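Side-chain contacts in xylulose kinase (Bifidobacterium adolescentis ATCC 15703, PDB 3I8B), which probably phosphorylates D-xylulose at the expense of ATP, giving D-xylulose 5-phosphate, as a member of the FGGY family of carbohydrate kinases: residues A[104-109]-A[135-140]; A[205-210]-A[322-327]; A[215-220]-A[232-237]. All coordinates share one frame; numbering follows the deposited sequence.

Contact 1 (A[104-109]-A[135-140]); sequences ALIEKL and GSSPVA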
loop_
_atom_site.group_PDB
_atom_site.type_symbol
_atom_site.label_atom_id
_atom_site.label_comp_id
_atom_site.label_asym_id
_atom_site.label_seq_id
_atom_site.Cartn_x
_atom_site.Cartn_y
_atom_site.Cartn_z
ATOM N N ALA A 104 11.415 18.399 3.707
ATOM C CA ALA A 104 12.693 18.646 4.359
ATOM C C ALA A 104 13.660 17.453 4.258
ATOM O O ALA A 104 14.867 17.633 4.056
ATOM C CB ALA A 104 12.465 19.041 5.819
ATOM N N LEU A 105 13.135 16.235 4.403
ATOM C CA LEU A 105 13.968 15.032 4.284
ATOM C C LEU A 105 14.655 14.981 2.930
ATOM O O LEU A 105 15.820 14.606 2.824
ATOM C CB LEU A 105 13.124 13.761 4.473
ATOM C CG LEU A 105 12.716 13.444 5.907
ATOM C CD1 LEU A 105 11.594 12.410 5.936
ATOM C CD2 LEU A 105 13.930 12.955 6.673
ATOM N N ILE A 106 13.913 15.337 1.893
ATOM C CA ILE A 106 14.458 15.352 0.544
ATOM C C ILE A 106 15.594 16.380 0.426
ATOM O O ILE A 106 16.682 16.063 -0.065
ATOM C CB ILE A 106 13.358 15.630 -0.514
ATOM C CG1 ILE A 106 12.426 14.418 -0.645
ATOM C CG2 ILE A 106 13.986 15.961 -1.871
ATOM C CD1 ILE A 106 11.088 14.751 -1.244
ATOM N N GLU A 107 15.340 17.600 0.894
ATOM C CA GLU A 107 16.354 18.658 0.856
ATOM C C GLU A 107 17.581 18.258 1.688
ATOM O O GLU A 107 18.725 18.496 1.292
ATOM C CB GLU A 107 15.770 19.976 1.356
ATOM C CG GLU A 107 14.768 20.627 0.390
ATOM C CD GLU A 107 14.299 22.020 0.836
ATOM O OE1 GLU A 107 14.597 22.447 1.974
ATOM O OE2 GLU A 107 13.616 22.695 0.046
ATOM N N LYS A 108 17.337 17.623 2.829
ATOM C CA LYS A 108 18.431 17.231 3.726
ATOM C C LYS A 108 19.378 16.199 3.110
ATOM O O LYS A 108 20.610 16.340 3.207
ATOM C CB LYS A 108 17.888 16.723 5.060
ATOM C CG LYS A 108 18.967 16.380 6.078
ATOM C CD LYS A 108 19.595 17.640 6.671
ATOM C CE LYS A 108 20.631 17.262 7.736
ATOM N NZ LYS A 108 21.267 18.462 8.342
ATOM N N LEU A 109 18.815 15.168 2.476
ATOM C CA LEU A 109 19.634 14.159 1.789
ATOM C C LEU A 109 20.255 14.666 0.485
ATOM O O LEU A 109 21.309 14.182 0.069
ATOM C CB LEU A 109 18.849 12.871 1.494
ATOM C CG LEU A 109 19.159 11.550 2.215
ATOM C CD1 LEU A 109 18.735 10.336 1.347
ATOM C CD2 LEU A 109 20.623 11.425 2.593
ATOM N N GLY A 135 14.351 2.685 -1.400
ATOM C CA GLY A 135 13.363 2.348 -2.417
ATOM C C GLY A 135 12.346 3.418 -2.801
ATOM O O GLY A 135 11.751 3.339 -3.889
ATOM N N SER A 136 12.111 4.400 -1.924
ATOM C CA SER A 136 11.076 5.398 -2.185
ATOM C C SER A 136 11.481 6.811 -1.779
ATOM O O SER A 136 12.222 7.023 -0.808
ATOM C CB SER A 136 9.760 5.047 -1.467
ATOM O OG SER A 136 9.385 3.691 -1.652
ATOM N N SER A 137 10.966 7.783 -2.522
ATOM C CA SER A 137 11.165 9.186 -2.192
ATOM C C SER A 137 10.080 9.680 -1.221
ATOM O O SER A 137 8.881 9.485 -1.472
ATOM C CB SER A 137 11.180 10.018 -3.473
ATOM O OG SER A 137 11.349 11.387 -3.168
ATOM N N PRO A 138 10.495 10.337 -0.112
ATOM C CA PRO A 138 9.580 10.743 0.965
ATOM C C PRO A 138 8.296 11.434 0.502
ATOM O O PRO A 138 8.316 12.311 -0.365
ATOM C CB PRO A 138 10.430 11.708 1.807
ATOM C CG PRO A 138 11.803 11.247 1.611
ATOM C CD PRO A 138 11.881 10.736 0.182
ATOM N N VAL A 139 7.178 10.994 1.071
ATOM C CA VAL A 139 5.907 11.707 0.984
ATOM C C VAL A 139 5.343 11.675 2.394
ATOM O O VAL A 139 5.837 10.934 3.245
ATOM C CB VAL A 139 4.906 11.068 -0.031
ATOM C CG1 VAL A 139 5.381 11.268 -1.468
ATOM C CG2 VAL A 139 4.694 9.585 0.258
ATOM N N ALA A 140 4.329 12.479 2.648
ATOM C CA ALA A 140 3.720 12.569 3.973
ATOM C C ALA A 140 3.252 11.219 4.520
ATOM O O ALA A 140 3.150 11.045 5.735
ATOM C CB ALA A 140 2.550 13.551 3.944
#

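Contact 2 (A[205-210]-A[322-327]); sequences YDAASN and GHYLPL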
loop_
_atom_site.group_PDB
_atom_site.type_symbol
_atom_site.label_atom_id
_atom_site.label_comp_id
_atom_site.label_asym_id
_atom_site.label_seq_id
_atom_site.Cartn_x
_atom_site.Cartn_y
_atom_site.Cartn_z
ATOM N N TYR A 205 13.912 1.499 6.326
ATOM C CA TYR A 205 14.272 0.091 6.117
ATOM C C TYR A 205 14.602 -0.170 4.655
ATOM O O TYR A 205 13.910 0.308 3.756
ATOM C CB TYR A 205 13.138 -0.828 6.572
ATOM C CG TYR A 205 13.352 -2.294 6.250
ATOM C CD1 TYR A 205 14.173 -3.090 7.040
ATOM C CD2 TYR A 205 12.739 -2.879 5.149
ATOM C CE1 TYR A 205 14.377 -4.449 6.737
ATOM C CE2 TYR A 205 12.930 -4.219 4.842
ATOM C CZ TYR A 205 13.745 -5.003 5.634
ATOM O OH TYR A 205 13.921 -6.346 5.317
ATOM N N ASP A 206 15.664 -0.923 4.416
ATOM C CA ASP A 206 16.017 -1.298 3.053
ATOM C C ASP A 206 15.876 -2.802 2.812
ATOM O O ASP A 206 16.676 -3.601 3.311
ATOM C CB ASP A 206 17.434 -0.845 2.705
ATOM C CG ASP A 206 17.807 -1.183 1.268
ATOM O OD1 ASP A 206 17.119 -0.704 0.335
ATOM O OD2 ASP A 206 18.774 -1.938 1.073
ATOM N N ALA A 207 14.862 -3.162 2.029
ATOM C CA ALA A 207 14.504 -4.563 1.762
ATOM C C ALA A 207 15.600 -5.326 1.034
ATOM O O ALA A 207 15.880 -6.479 1.362
ATOM C CB ALA A 207 13.186 -4.650 0.983
ATOM N N ALA A 208 16.219 -4.690 0.046
ATOM C CA ALA A 208 17.295 -5.329 -0.696
ATOM C C ALA A 208 18.383 -5.856 0.237
ATOM O O ALA A 208 18.878 -6.966 0.052
ATOM C CB ALA A 208 17.886 -4.366 -1.730
ATOM N N SER A 209 18.751 -5.070 1.244
ATOM C CA SER A 209 19.815 -5.490 2.152
ATOM C C SER A 209 19.296 -6.032 3.484
ATOM O O SER A 209 20.075 -6.477 4.322
ATOM C CB SER A 209 20.820 -4.357 2.387
ATOM O OG SER A 209 20.180 -3.207 2.908
ATOM N N ASN A 210 17.984 -6.005 3.671
ATOM C CA ASN A 210 17.393 -6.332 4.969
ATOM C C ASN A 210 18.032 -5.548 6.121
ATOM O O ASN A 210 18.406 -6.116 7.148
ATOM C CB ASN A 210 17.446 -7.842 5.240
ATOM C CG ASN A 210 16.588 -8.252 6.423
ATOM O OD1 ASN A 210 15.522 -7.683 6.659
ATOM N ND2 ASN A 210 17.050 -9.244 7.178
ATOM N N GLY A 322 8.632 -12.675 -0.674
ATOM C CA GLY A 322 10.073 -12.535 -0.721
ATOM C C GLY A 322 10.531 -11.708 -1.906
ATOM O O GLY A 322 11.722 -11.634 -2.194
ATOM N N HIS A 323 9.589 -11.082 -2.597
ATOM C CA HIS A 323 9.938 -10.312 -3.783
ATOM C C HIS A 323 9.615 -8.824 -3.659
ATOM O O HIS A 323 9.666 -8.261 -2.566
ATOM C CB HIS A 323 9.283 -10.937 -5.019
ATOM C CG HIS A 323 9.732 -12.341 -5.263
ATOM N ND1 HIS A 323 8.980 -13.440 -4.892
ATOM C CD2 HIS A 323 10.872 -12.832 -5.805
ATOM C CE1 HIS A 323 9.628 -14.543 -5.216
ATOM N NE2 HIS A 323 10.781 -14.202 -5.769
ATOM N N TYR A 324 9.266 -8.193 -4.776
ATOM C CA TYR A 324 9.135 -6.742 -4.789
ATOM C C TYR A 324 7.811 -6.236 -5.341
ATOM O O TYR A 324 7.204 -6.870 -6.208
ATOM C CB TYR A 324 10.350 -6.115 -5.481
ATOM C CG TYR A 324 11.598 -6.429 -4.698
ATOM C CD1 TYR A 324 12.006 -5.610 -3.645
ATOM C CD2 TYR A 324 12.343 -7.568 -4.966
ATOM C CE1 TYR A 324 13.125 -5.913 -2.891
ATOM C CE2 TYR A 324 13.475 -7.880 -4.210
ATOM C CZ TYR A 324 13.853 -7.048 -3.171
ATOM O OH TYR A 324 14.970 -7.334 -2.418
ATOM N N LEU A 325 7.380 -5.098 -4.798
ATOM C CA LEU A 325 6.101 -4.472 -5.113
ATOM C C LEU A 325 6.259 -2.996 -5.537
ATOM O O LEU A 325 5.974 -2.072 -4.763
ATOM C CB LEU A 325 5.166 -4.566 -3.901
ATOM C CG LEU A 325 3.690 -4.233 -4.146
ATOM C CD1 LEU A 325 3.012 -5.426 -4.779
ATOM C CD2 LEU A 325 2.997 -3.858 -2.846
ATOM N N PRO A 326 6.745 -2.770 -6.764
ATOM C CA PRO A 326 6.694 -1.405 -7.307
ATOM C C PRO A 326 5.255 -0.926 -7.291
ATOM O O PRO A 326 4.381 -1.597 -7.834
ATOM C CB PRO A 326 7.170 -1.585 -8.759
ATOM C CG PRO A 326 7.026 -3.086 -9.029
ATOM C CD PRO A 326 7.406 -3.692 -7.702
ATOM N N LEU A 327 5.009 0.225 -6.676
ATOM C CA LEU A 327 3.649 0.684 -6.456
ATOM C C LEU A 327 3.465 2.112 -6.959
ATOM O O LEU A 327 4.163 3.024 -6.518
ATOM C CB LEU A 327 3.316 0.620 -4.972
ATOM C CG LEU A 327 1.841 0.879 -4.679
ATOM C CD1 LEU A 327 1.175 -0.410 -4.244
ATOM C CD2 LEU A 327 1.718 1.938 -3.593
HETATM O O HOH W 1 15.018 -9.096 0.181
#

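Contact 3 (A[215-220]-A[232-237]); sequences DLIAMV and SHAEAI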
loop_
_atom_site.group_PDB
_atom_site.type_symbol
_atom_site.label_atom_id
_atom_site.label_comp_id
_atom_site.label_asym_id
_atom_site.label_seq_id
_atom_site.Cartn_x
_atom_site.Cartn_y
_atom_site.Cartn_z
ATOM N N ASP A 215 20.450 5.525 11.019
ATOM C CA ASP A 215 20.985 6.865 10.768
ATOM C C ASP A 215 19.928 7.834 10.213
ATOM O O ASP A 215 19.991 9.040 10.457
ATOM C CB ASP A 215 22.196 6.808 9.820
ATOM C CG ASP A 215 21.873 6.143 8.486
ATOM O OD1 ASP A 215 21.259 5.050 8.480
ATOM O OD2 ASP A 215 22.254 6.705 7.436
ATOM N N LEU A 216 18.976 7.311 9.448
ATOM C CA LEU A 216 17.919 8.148 8.894
ATOM C C LEU A 216 16.926 8.504 9.998
ATOM O O LEU A 216 16.285 9.556 9.953
ATOM C CB LEU A 216 17.228 7.466 7.707
ATOM C CG LEU A 216 18.202 7.146 6.570
ATOM C CD1 LEU A 216 17.529 6.318 5.476
ATOM C CD2 LEU A 216 18.779 8.425 5.994
ATOM N N ILE A 217 16.809 7.634 10.994
ATOM C CA ILE A 217 15.997 7.949 12.170
ATOM C C ILE A 217 16.693 9.031 13.016
ATOM O O ILE A 217 16.091 10.050 13.331
ATOM C CB ILE A 217 15.691 6.697 13.027
ATOM C CG1 ILE A 217 14.831 5.701 12.228
ATOM C CG2 ILE A 217 14.997 7.105 14.314
ATOM C CD1 ILE A 217 14.634 4.334 12.910
ATOM N N ALA A 218 17.963 8.815 13.352
ATOM C CA ALA A 218 18.753 9.836 14.041
ATOM C C ALA A 218 18.604 11.180 13.338
ATOM O O ALA A 218 18.515 12.229 13.974
ATOM C CB ALA A 218 20.244 9.434 14.100
HETATM N N MSE A 219 18.581 11.140 12.014
HETATM C CA MSE A 219 18.540 12.364 11.222
HETATM C C MSE A 219 17.342 13.228 11.587
HETATM O O MSE A 219 17.443 14.459 11.611
HETATM C CB MSE A 219 18.532 12.032 9.732
HETATM C CG MSE A 219 18.038 13.152 8.830
HETATM SE SE MSE A 219 18.048 12.581 6.942
HETATM C CE MSE A 219 19.968 12.262 6.700
ATOM N N VAL A 220 16.205 12.593 11.874
ATOM C CA VAL A 220 15.000 13.356 12.221
ATOM C C VAL A 220 14.866 13.652 13.714
ATOM O O VAL A 220 14.155 14.580 14.100
ATOM C CB VAL A 220 13.703 12.702 11.671
ATOM C CG1 VAL A 220 13.883 12.355 10.197
ATOM C CG2 VAL A 220 13.312 11.460 12.492
ATOM N N SER A 232 22.368 8.179 19.718
ATOM C CA SER A 232 22.206 7.229 20.805
ATOM C C SER A 232 20.767 6.704 20.866
ATOM O O SER A 232 20.533 5.506 21.029
ATOM C CB SER A 232 22.583 7.876 22.137
ATOM O OG SER A 232 23.894 8.407 22.105
ATOM N N HIS A 233 19.812 7.614 20.756
ATOM C CA HIS A 233 18.396 7.265 20.792
ATOM C C HIS A 233 18.077 6.278 19.665
ATOM O O HIS A 233 17.486 5.231 19.897
ATOM C CB HIS A 233 17.554 8.536 20.634
ATOM C CG HIS A 233 16.137 8.404 21.103
ATOM N ND1 HIS A 233 15.564 7.193 21.450
ATOM C CD2 HIS A 233 15.164 9.330 21.259
ATOM C CE1 HIS A 233 14.309 7.384 21.806
ATOM N NE2 HIS A 233 14.040 8.678 21.704
ATOM N N ALA A 234 18.477 6.608 18.441
ATOM C CA ALA A 234 18.126 5.791 17.283
ATOM C C ALA A 234 18.712 4.383 17.374
ATOM O O ALA A 234 18.119 3.429 16.872
ATOM C CB ALA A 234 18.542 6.485 15.972
ATOM N N GLU A 235 19.863 4.257 18.031
ATOM C CA GLU A 235 20.441 2.952 18.323
ATOM C C GLU A 235 19.650 2.214 19.379
ATOM O O GLU A 235 19.499 1.001 19.302
ATOM C CB GLU A 235 21.898 3.069 18.799
ATOM C CG GLU A 235 22.876 3.394 17.677
ATOM C CD GLU A 235 22.712 2.467 16.474
ATOM O OE1 GLU A 235 22.805 1.231 16.645
ATOM O OE2 GLU A 235 22.492 2.975 15.355
ATOM N N ALA A 236 19.162 2.935 20.379
ATOM C CA ALA A 236 18.491 2.287 21.504
ATOM C C ALA A 236 17.051 1.837 21.172
ATOM O O ALA A 236 16.519 0.955 21.820
ATOM C CB ALA A 236 18.491 3.211 22.716
ATOM N N ILE A 237 16.439 2.445 20.164
ATOM C CA ILE A 237 15.027 2.190 19.835
ATOM C C ILE A 237 14.784 0.757 19.350
ATOM O O ILE A 237 15.552 0.234 18.539
ATOM C CB ILE A 237 14.515 3.213 18.782
ATOM C CG1 ILE A 237 14.262 4.567 19.455
ATOM C CG2 ILE A 237 13.231 2.711 18.089
ATOM C CD1 ILE A 237 14.165 5.731 18.462
#

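Contact 1 (A[104-109]-A[135-140])
I106 reaches from its helix across the ring of P138, and its longer branch does the touching. With CG1 anti to the carbonyl carbon (chi1 -71°), this branch leaves the helix surface toward the loop. CB stays back, and the contact begins at CG1, which lies over the proline, 3.8 Å from P138 CD and 3.9 Å from P138 CG, the two side chains crossing at a slant. At the tip, I106 CD1 stands over the middle of the ring, 3.8 Å from P138 O and 3.9 Å from S137 OG, both at van der Waals distance. From the preceding residue, L105 CB meets P138 CG at 4.0 Å from the ring's edge, so adjacent helix residues cover a face and an edge of the proline. The rigid, apolar ring of proline suits this place, since it offers a firm surface without a backbone N-H needing a partner. With an alanine here in place of I106, P138 would lose CG1 and CD1 from over its ring, and a gap would probably open between helix and loop. W130 of helix 122-134 also touches P138 and donates from NE1 to L105 O. The arrangement is a buried apolar helix-to-loop contact in the N-terminal FGGY domain, joining helix 99-110 to the connection between helices 122-134 and 143-153.

Contact 2 (A[205-210]-A[322-327])
Y324 turns its ring toward the 205-210 turn with CG anti to the carbonyl carbon (chi1 -63°) and the ring swung across the CB-CG bond (chi2 -87°), so that the hydroxyl end, rather than the root of the side chain, makes the approach. Y324 OH lies 3.5 Å from A208 CA, while A208 N sits at the ring edge near its plane. A207 CB comes obliquely to Y324 CE1 at 4.1 Å. Alanine suits position 208, where the hydroxyl lies against the backbone, and A207 offers its methyl to the ring. A water bridges the two segments, donating to A207 O at 3.0 Å and pairing with Y324 OH at 3.1 Å. The turn is braced from within: D206 OD2 receives S209 OG at 2.6 Å, through its anti lone pair, and S209 N from above the carboxylate plane, 53° out of it. N210 OD1 accepts a very short bond, 2.5 Å, from Y205 OH, lying in the plane of that ring at its edge. R196 makes a cation-pi contact with Y324 and also touches A207. The bond from S209 N to D206 OD2 is an Asx motif, here shaping the connection between strands 205-206 and 211-212 at one point where the N-terminal domain meets the C-terminal domain.

Contact 3 (A[215-220]-A[232-237])
The methyl group of A234 is the bump of this interface, and the hollow that takes it is formed by I217 and A218 on the facing helix. A234 CB comes to 3.6 Å from A218 N, against the backbone itself, and meets A218 CB at 3.9 Å on one flank and I217 CG2 at 4.0 Å on another. The two helices are drawn so near that A218 CA and A234 CA lie only 5.2 Å apart. Alanine suits both positions for that reason: a bare methyl can meet the facing backbone at so close an approach. I217 supplies the broader wall of the hollow. Its CG2 stands anti to the backbone N (chi1 -64° for CG1), which turns this short branch toward A234. The same methyl is approached more loosely by I237 CD1, at 4.4 Å, so a branched residue just past the end of helix 227-236 continues the apolar surface where the chain leaves helical geometry. Beyond the packed face, R214 NH1 donates to both A234 O and I237 O, and H233 NE2 bonds V158 O. The two helices are consecutive in the chain and cross steeply, helix 227-236 packing back on helix 214-225, with V220 turned to helix 143-153 and M219, a selenomethionine, to helix 99-110, while I217 also touches Y204 and L239 in the adjoining loops.

Overall arrangement
From the N terminus, contact 1 comes first: it closes a short excursion of 25 residues, just over half of it helix, and is complete before the other two open. Contact 2 then spans a much longer loop, running from strand 205-206 to strand 324-330, and so joins the N-terminal domain to the C-terminal one. Contact 3 is nested inside that loop, closing the turn between helices 214-225 and 227-236. Contacts 1 and 3 abut directly, L105 CD2 packing on V220 CG1 at 3.6 Å, which unites their helices in one cluster of the N-terminal domain. Contact 2 touches neither, its nearest atoms being about 5 Å from contact 1 and about 6 Å from contact 3.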